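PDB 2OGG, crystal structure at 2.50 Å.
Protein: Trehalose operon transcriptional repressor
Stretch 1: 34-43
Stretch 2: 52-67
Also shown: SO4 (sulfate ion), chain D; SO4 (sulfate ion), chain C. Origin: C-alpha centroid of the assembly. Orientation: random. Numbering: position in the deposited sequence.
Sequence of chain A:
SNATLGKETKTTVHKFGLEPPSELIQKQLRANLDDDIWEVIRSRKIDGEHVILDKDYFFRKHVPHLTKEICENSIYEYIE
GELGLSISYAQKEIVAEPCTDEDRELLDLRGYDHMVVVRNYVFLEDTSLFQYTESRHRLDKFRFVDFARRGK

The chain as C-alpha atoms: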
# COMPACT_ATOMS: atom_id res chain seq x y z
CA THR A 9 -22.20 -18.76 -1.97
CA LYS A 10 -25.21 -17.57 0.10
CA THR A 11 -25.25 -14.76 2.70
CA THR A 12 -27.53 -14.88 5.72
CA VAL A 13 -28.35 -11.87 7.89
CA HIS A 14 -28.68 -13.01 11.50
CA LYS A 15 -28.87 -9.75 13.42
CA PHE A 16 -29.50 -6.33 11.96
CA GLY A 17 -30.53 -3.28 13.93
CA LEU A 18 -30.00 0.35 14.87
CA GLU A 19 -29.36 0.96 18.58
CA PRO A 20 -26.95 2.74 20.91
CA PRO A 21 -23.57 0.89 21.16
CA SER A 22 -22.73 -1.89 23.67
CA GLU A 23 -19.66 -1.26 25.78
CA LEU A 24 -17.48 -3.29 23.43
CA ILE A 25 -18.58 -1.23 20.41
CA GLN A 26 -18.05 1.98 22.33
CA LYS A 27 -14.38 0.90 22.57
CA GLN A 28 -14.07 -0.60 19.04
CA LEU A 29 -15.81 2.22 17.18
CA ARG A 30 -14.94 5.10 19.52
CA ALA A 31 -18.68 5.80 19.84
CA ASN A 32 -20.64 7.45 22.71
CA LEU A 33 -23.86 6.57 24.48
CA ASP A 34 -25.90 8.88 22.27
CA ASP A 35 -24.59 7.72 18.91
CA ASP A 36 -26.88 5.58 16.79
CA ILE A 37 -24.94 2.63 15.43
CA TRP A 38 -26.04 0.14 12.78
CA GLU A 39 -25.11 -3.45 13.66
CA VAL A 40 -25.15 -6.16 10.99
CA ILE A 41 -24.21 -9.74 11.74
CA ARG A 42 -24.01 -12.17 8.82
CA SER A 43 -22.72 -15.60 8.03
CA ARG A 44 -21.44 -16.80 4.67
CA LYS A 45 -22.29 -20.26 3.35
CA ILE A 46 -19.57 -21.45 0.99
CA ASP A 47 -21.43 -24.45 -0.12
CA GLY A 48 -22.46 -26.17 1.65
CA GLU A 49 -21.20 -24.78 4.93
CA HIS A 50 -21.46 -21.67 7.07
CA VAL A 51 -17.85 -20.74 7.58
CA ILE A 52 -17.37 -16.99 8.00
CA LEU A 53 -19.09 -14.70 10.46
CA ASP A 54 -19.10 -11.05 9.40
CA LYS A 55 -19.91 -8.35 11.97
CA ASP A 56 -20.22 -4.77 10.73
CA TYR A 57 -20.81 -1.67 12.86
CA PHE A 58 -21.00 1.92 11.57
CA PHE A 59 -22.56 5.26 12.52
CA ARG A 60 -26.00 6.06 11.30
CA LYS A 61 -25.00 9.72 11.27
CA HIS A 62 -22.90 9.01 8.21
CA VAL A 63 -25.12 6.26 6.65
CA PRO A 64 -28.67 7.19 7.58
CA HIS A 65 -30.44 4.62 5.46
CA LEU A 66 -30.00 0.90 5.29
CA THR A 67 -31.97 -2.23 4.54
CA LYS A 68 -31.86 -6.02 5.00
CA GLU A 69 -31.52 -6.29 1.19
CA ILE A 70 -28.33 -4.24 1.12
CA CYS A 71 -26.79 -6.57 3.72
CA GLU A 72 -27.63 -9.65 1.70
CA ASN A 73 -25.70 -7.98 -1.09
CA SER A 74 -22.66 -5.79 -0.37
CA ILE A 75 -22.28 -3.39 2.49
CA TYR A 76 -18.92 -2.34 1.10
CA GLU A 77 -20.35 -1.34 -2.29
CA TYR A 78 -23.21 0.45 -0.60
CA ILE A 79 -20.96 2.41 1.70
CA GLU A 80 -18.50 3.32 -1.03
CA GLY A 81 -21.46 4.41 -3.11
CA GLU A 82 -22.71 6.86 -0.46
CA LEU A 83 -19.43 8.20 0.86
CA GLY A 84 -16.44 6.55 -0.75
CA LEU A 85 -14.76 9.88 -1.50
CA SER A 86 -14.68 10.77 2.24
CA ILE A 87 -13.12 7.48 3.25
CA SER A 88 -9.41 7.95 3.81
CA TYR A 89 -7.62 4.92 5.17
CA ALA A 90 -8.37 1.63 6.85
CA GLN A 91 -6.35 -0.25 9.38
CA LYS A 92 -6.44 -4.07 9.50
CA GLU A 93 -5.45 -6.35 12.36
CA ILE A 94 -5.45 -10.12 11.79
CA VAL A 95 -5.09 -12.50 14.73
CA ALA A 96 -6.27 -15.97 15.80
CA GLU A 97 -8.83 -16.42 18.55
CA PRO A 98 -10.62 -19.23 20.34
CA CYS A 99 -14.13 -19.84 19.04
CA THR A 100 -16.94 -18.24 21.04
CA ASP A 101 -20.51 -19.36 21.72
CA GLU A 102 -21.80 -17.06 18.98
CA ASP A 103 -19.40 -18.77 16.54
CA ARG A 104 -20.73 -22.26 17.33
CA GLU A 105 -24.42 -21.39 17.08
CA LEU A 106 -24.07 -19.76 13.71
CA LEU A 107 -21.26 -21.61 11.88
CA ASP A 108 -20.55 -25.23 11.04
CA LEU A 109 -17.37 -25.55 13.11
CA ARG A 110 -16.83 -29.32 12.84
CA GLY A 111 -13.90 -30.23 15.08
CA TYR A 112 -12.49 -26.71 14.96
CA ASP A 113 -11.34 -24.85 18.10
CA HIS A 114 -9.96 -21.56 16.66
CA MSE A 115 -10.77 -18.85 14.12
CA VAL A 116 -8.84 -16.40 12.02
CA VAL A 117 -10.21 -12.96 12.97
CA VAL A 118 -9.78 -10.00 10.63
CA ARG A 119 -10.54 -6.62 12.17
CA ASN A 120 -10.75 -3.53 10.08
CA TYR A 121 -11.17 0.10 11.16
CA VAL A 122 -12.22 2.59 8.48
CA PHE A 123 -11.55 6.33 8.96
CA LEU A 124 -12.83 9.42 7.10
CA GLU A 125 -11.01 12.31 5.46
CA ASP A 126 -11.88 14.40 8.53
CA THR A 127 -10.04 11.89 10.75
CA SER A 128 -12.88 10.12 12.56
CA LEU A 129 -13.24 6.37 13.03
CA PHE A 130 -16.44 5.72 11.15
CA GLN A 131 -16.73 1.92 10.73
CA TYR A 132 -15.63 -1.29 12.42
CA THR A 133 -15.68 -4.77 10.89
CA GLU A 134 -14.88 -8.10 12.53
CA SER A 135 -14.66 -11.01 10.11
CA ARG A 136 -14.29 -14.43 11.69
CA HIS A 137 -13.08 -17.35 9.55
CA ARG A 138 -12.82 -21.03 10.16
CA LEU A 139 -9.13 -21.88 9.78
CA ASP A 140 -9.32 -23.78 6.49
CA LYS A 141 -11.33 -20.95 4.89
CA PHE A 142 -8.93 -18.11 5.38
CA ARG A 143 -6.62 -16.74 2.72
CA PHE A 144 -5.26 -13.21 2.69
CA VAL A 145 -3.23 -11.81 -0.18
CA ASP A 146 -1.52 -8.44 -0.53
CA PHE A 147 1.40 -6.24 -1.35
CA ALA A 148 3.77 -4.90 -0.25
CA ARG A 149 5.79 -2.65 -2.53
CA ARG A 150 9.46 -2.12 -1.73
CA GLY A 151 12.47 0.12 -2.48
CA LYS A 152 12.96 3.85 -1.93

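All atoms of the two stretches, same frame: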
# COMPACT_ATOMS: atom_id res chain seq x y z
N ASP A 34 -24.83 8.27 23.05
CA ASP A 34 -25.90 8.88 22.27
C ASP A 34 -25.56 8.92 20.78
O ASP A 34 -25.76 9.94 20.12
CB ASP A 34 -26.17 10.28 22.80
CG ASP A 34 -24.91 10.98 23.28
OD1 ASP A 34 -24.50 11.97 22.63
OD2 ASP A 34 -24.30 10.51 24.27
N ASP A 35 -24.89 7.88 20.32
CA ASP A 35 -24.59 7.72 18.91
C ASP A 35 -25.41 6.53 18.44
O ASP A 35 -25.49 5.53 19.14
CB ASP A 35 -23.11 7.41 18.71
CG ASP A 35 -22.22 8.64 18.76
OD1 ASP A 35 -22.63 9.70 18.20
OD2 ASP A 35 -21.08 8.52 19.27
N ASP A 36 -26.10 6.68 17.33
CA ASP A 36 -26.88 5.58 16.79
C ASP A 36 -25.99 4.77 15.85
O ASP A 36 -25.41 5.32 14.90
CB ASP A 36 -28.13 6.10 16.07
CG ASP A 36 -29.28 6.38 17.04
OD1 ASP A 36 -29.23 5.87 18.19
OD2 ASP A 36 -30.29 7.02 16.63
N ILE A 37 -25.87 3.49 16.13
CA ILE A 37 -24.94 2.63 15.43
C ILE A 37 -25.72 1.52 14.75
O ILE A 37 -26.60 0.93 15.35
CB ILE A 37 -23.94 1.97 16.43
CG1 ILE A 37 -23.07 3.03 17.09
CG2 ILE A 37 -23.07 0.94 15.73
CD1 ILE A 37 -22.27 3.83 16.10
N TRP A 38 -25.41 1.24 13.49
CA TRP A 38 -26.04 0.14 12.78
C TRP A 38 -25.19 -1.07 13.14
O TRP A 38 -23.98 -0.92 13.29
CB TRP A 38 -25.90 0.37 11.28
CG TRP A 38 -26.78 1.42 10.74
CD1 TRP A 38 -26.40 2.58 10.14
CD2 TRP A 38 -28.20 1.32 10.55
NE1 TRP A 38 -27.50 3.23 9.59
CE2 TRP A 38 -28.60 2.44 9.78
CE3 TRP A 38 -29.14 0.32 10.81
CZ2 TRP A 38 -29.91 2.62 9.36
CZ3 TRP A 38 -30.45 0.50 10.37
CH2 TRP A 38 -30.82 1.64 9.67
N GLU A 39 -25.83 -2.19 13.49
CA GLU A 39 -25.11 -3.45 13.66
C GLU A 39 -25.62 -4.48 12.66
O GLU A 39 -26.83 -4.68 12.54
CB GLU A 39 -25.30 -3.99 15.06
CG GLU A 39 -25.17 -5.51 15.15
CD GLU A 39 -25.15 -6.05 16.59
OE1 GLU A 39 -26.18 -5.93 17.29
OE2 GLU A 39 -24.09 -6.55 17.04
N VAL A 40 -24.73 -5.09 11.89
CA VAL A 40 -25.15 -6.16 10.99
C VAL A 40 -24.29 -7.40 11.23
O VAL A 40 -23.05 -7.31 11.29
CB VAL A 40 -24.97 -5.77 9.52
CG1 VAL A 40 -25.59 -6.84 8.59
CG2 VAL A 40 -25.57 -4.38 9.26
N ILE A 41 -24.94 -8.51 11.55
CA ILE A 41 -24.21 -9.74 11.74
C ILE A 41 -24.66 -10.78 10.72
O ILE A 41 -25.84 -11.16 10.66
CB ILE A 41 -24.34 -10.24 13.18
CG1 ILE A 41 -23.60 -9.30 14.14
CG2 ILE A 41 -23.81 -11.66 13.33
CD1 ILE A 41 -23.86 -9.63 15.58
N ARG A 42 -23.71 -11.25 9.93
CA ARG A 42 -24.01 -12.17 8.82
C ARG A 42 -23.12 -13.38 8.86
O ARG A 42 -21.94 -13.26 9.20
CB ARG A 42 -23.75 -11.47 7.49
CG ARG A 42 -24.71 -10.37 7.23
CD ARG A 42 -24.34 -9.56 6.00
NE ARG A 42 -23.15 -8.73 6.18
CZ ARG A 42 -22.48 -8.20 5.15
NH1 ARG A 42 -22.82 -8.54 3.90
NH2 ARG A 42 -21.37 -7.52 5.36
N SER A 43 -23.58 -14.45 8.24
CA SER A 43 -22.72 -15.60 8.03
C SER A 43 -22.68 -15.87 6.55
O SER A 43 -23.61 -15.49 5.84
CB SER A 43 -23.27 -16.83 8.78
OG SER A 43 -24.31 -17.47 8.07
N ILE A 52 -17.85 -18.31 7.60
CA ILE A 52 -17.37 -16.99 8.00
C ILE A 52 -18.48 -16.25 8.74
O ILE A 52 -19.64 -16.28 8.34
CB ILE A 52 -16.92 -16.15 6.78
CG1 ILE A 52 -15.74 -16.82 6.10
CG2 ILE A 52 -16.48 -14.75 7.24
CD1 ILE A 52 -15.81 -16.79 4.59
N LEU A 53 -18.11 -15.53 9.79
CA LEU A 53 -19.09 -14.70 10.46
C LEU A 53 -18.66 -13.26 10.36
O LEU A 53 -17.52 -12.94 10.67
CB LEU A 53 -19.28 -15.11 11.92
CG LEU A 53 -20.41 -14.30 12.53
CD1 LEU A 53 -21.75 -14.89 12.11
CD2 LEU A 53 -20.27 -14.13 14.06
N ASP A 54 -19.46 -12.45 9.68
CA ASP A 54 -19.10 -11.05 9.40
C ASP A 54 -19.91 -10.10 10.28
O ASP A 54 -21.14 -10.12 10.26
CB ASP A 54 -19.36 -10.73 7.94
CG ASP A 54 -18.23 -11.20 7.03
OD1 ASP A 54 -17.06 -11.04 7.43
OD2 ASP A 54 -18.51 -11.63 5.87
N LYS A 55 -19.23 -9.36 11.14
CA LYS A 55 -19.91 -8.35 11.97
C LYS A 55 -19.54 -6.93 11.55
O LYS A 55 -18.36 -6.61 11.43
CB LYS A 55 -19.58 -8.60 13.44
CG LYS A 55 -20.00 -10.01 13.88
CD LYS A 55 -19.32 -10.48 15.16
CE LYS A 55 -19.89 -9.75 16.37
NZ LYS A 55 -19.56 -10.41 17.65
N ASP A 56 -20.50 -6.17 11.04
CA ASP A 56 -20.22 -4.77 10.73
C ASP A 56 -20.92 -3.86 11.72
O ASP A 56 -22.12 -4.02 11.93
CB ASP A 56 -20.67 -4.43 9.30
CG ASP A 56 -19.64 -4.84 8.24
OD1 ASP A 56 -18.71 -4.03 8.01
OD2 ASP A 56 -19.78 -5.93 7.59
N TYR A 57 -20.29 -2.72 11.98
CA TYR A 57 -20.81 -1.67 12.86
C TYR A 57 -20.38 -0.30 12.31
O TYR A 57 -19.19 -0.04 12.19
CB TYR A 57 -20.20 -1.83 14.25
CG TYR A 57 -20.58 -3.12 14.93
CD1 TYR A 57 -21.73 -3.21 15.70
CD2 TYR A 57 -19.75 -4.23 14.86
CE1 TYR A 57 -22.07 -4.39 16.32
CE2 TYR A 57 -20.15 -5.42 15.33
CZ TYR A 57 -21.27 -5.49 16.14
OH TYR A 57 -21.63 -6.69 16.71
N PHE A 58 -21.33 0.59 12.02
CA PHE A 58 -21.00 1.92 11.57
C PHE A 58 -22.06 2.94 11.96
O PHE A 58 -23.15 2.56 12.41
CB PHE A 58 -20.74 1.93 10.07
CG PHE A 58 -21.83 1.28 9.28
CD1 PHE A 58 -21.86 -0.07 9.11
CD2 PHE A 58 -22.91 2.02 8.85
CE1 PHE A 58 -22.88 -0.67 8.43
CE2 PHE A 58 -23.94 1.43 8.15
CZ PHE A 58 -23.91 0.09 7.91
N PHE A 59 -21.67 4.22 11.98
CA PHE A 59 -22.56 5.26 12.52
C PHE A 59 -23.68 5.58 11.54
O PHE A 59 -23.42 6.11 10.43
CB PHE A 59 -21.80 6.56 12.84
CG PHE A 59 -20.81 6.44 13.94
CD1 PHE A 59 -21.02 7.12 15.14
CD2 PHE A 59 -19.56 5.87 13.71
CE1 PHE A 59 -20.03 7.16 16.11
CE2 PHE A 59 -18.62 5.79 14.74
CZ PHE A 59 -18.82 6.50 15.91
N ARG A 60 -24.88 5.66 12.09
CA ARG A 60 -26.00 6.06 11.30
C ARG A 60 -25.84 7.50 10.85
O ARG A 60 -26.35 7.89 9.81
CB ARG A 60 -27.27 5.89 12.10
CG ARG A 60 -28.44 6.67 11.52
CD ARG A 60 -29.39 7.01 12.62
NE ARG A 60 -30.32 8.02 12.19
CZ ARG A 60 -30.00 9.29 12.00
NH1 ARG A 60 -28.81 9.76 12.39
NH2 ARG A 60 -30.93 10.13 11.57
N LYS A 61 -25.12 8.30 11.61
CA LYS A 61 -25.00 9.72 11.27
C LYS A 61 -24.36 9.92 9.91
O LYS A 61 -24.76 10.78 9.16
CB LYS A 61 -24.23 10.46 12.36
CG LYS A 61 -23.31 11.55 11.86
CD LYS A 61 -22.44 12.00 13.04
CE LYS A 61 -22.10 10.80 13.95
NZ LYS A 61 -21.78 11.21 15.35
N HIS A 62 -23.53 8.97 9.51
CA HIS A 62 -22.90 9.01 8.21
C HIS A 62 -23.58 8.18 7.11
O HIS A 62 -23.52 8.56 5.92
CB HIS A 62 -21.39 8.71 8.33
CG HIS A 62 -20.61 9.85 8.91
ND1 HIS A 62 -20.07 9.81 10.19
CD2 HIS A 62 -20.39 11.11 8.44
CE1 HIS A 62 -19.55 11.00 10.47
NE2 HIS A 62 -19.75 11.81 9.44
N VAL A 63 -24.37 7.18 7.53
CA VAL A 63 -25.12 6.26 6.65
C VAL A 63 -26.57 6.10 7.14
O VAL A 63 -26.89 5.18 7.90
CB VAL A 63 -24.42 4.89 6.55
CG1 VAL A 63 -25.17 3.94 5.66
CG2 VAL A 63 -23.00 5.10 6.02
N PRO A 64 -27.39 7.12 6.91
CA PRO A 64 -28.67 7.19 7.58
C PRO A 64 -29.67 6.11 7.17
O PRO A 64 -30.70 5.95 7.82
CB PRO A 64 -29.21 8.58 7.19
CG PRO A 64 -28.28 9.09 6.12
CD PRO A 64 -26.98 8.42 6.36
N HIS A 65 -29.42 5.46 6.05
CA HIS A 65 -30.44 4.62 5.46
C HIS A 65 -29.81 3.28 5.18
O HIS A 65 -28.65 3.20 4.77
CB HIS A 65 -30.91 5.21 4.14
CG HIS A 65 -31.64 6.52 4.27
ND1 HIS A 65 -31.54 7.53 3.34
CD2 HIS A 65 -32.42 7.01 5.26
CE1 HIS A 65 -32.25 8.57 3.73
NE2 HIS A 65 -32.84 8.26 4.87
N LEU A 66 -30.52 2.22 5.54
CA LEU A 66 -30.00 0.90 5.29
C LEU A 66 -31.16 -0.08 5.26
O LEU A 66 -32.22 0.17 5.84
CB LEU A 66 -29.00 0.55 6.37
CG LEU A 66 -28.15 -0.71 6.17
CD1 LEU A 66 -27.12 -0.48 5.07
CD2 LEU A 66 -27.45 -1.08 7.50
N THR A 67 -30.96 -1.21 4.59
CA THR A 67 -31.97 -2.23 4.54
C THR A 67 -31.41 -3.65 4.66
O THR A 67 -30.24 -3.90 4.36
CB THR A 67 -32.77 -2.12 3.24
OG1 THR A 67 -31.95 -2.58 2.16
CG2 THR A 67 -33.18 -0.67 3.02
S SO4 D . -27.13 9.92 15.87
O1 SO4 D . -25.98 9.04 16.10
O2 SO4 D . -26.69 11.03 15.01
O3 SO4 D . -28.21 9.21 15.18
O4 SO4 D . -27.61 10.41 17.17
S SO4 C . -19.64 -6.82 2.11
O1 SO4 C . -18.88 -6.11 3.13
O2 SO4 C . -19.55 -6.15 0.83
O3 SO4 C . -19.13 -8.16 1.87
O4 SO4 C . -21.01 -6.83 2.58
O HOH W 1 -24.61 7.94 14.20
O HOH W 2 -21.88 -7.98 8.32

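Strands 37-43 and 52-59 run antiparallel, their N-to-C directions 168° apart. Hydrogen-bonded pairs alternate with non-hydrogen-bonded ones. Val40 and Asp56 form a reciprocal pair, Val40 N to Asp56 O and Asp56 N to Val40 O both measuring 2.8 Å. Arg42 and Asp54 repeat it, with Arg42 N to Asp54 O at 2.8 Å and Asp54 N to Arg42 O at 2.7 Å. The Trp38 and Phe58 pair is less even: Trp38 N lies 2.8 Å from Phe58 O, whereas Phe58 N lies 3.3 Å from Trp38 O with an angle of 149°. Beyond the strand, Arg60 N donates to Asp36 O at 2.9 Å and 169°, extending the pairing as the chain turns.

Among side-chain polar contacts, Tyr57 OH donates to Glu39 OE2 over a very short 2.5 Å, the carboxylate oxygen lying near the ring plane. Arg42 NH2 forms a salt bridge with Asp56 OD2 at 3.2 Å, an approach at the guanidinium edge; Arg42 NH1 and NH2 also donate to O4 of the chain C sulfate, at 2.8 and 2.9 Å. The salt bridge from Lys61 NZ to Asp35 OD1, at 3.3 Å, includes only a weak hydrogen bond.

Trp38 joins polar and apolar packing. Its NE1 donates to Val63 O at 2.7 Å, tying the indole to the loop after the strand, while Leu66 CB sits over the six-membered ring, 3.9 Å from its centroid and 16° off the normal. Trp38 CB in turn covers a face of Phe58, 4.0 Å from that ring's centroid; the five-membered ring and Phe58 meet obliquely, planes at 42°. On the other side of the sheet, Ile37 CD1 lies 3.8 Å from the Phe59 ring centroid, over its face, and Ile41 CG2 approaches Leu53 CD1 at 4.0 Å.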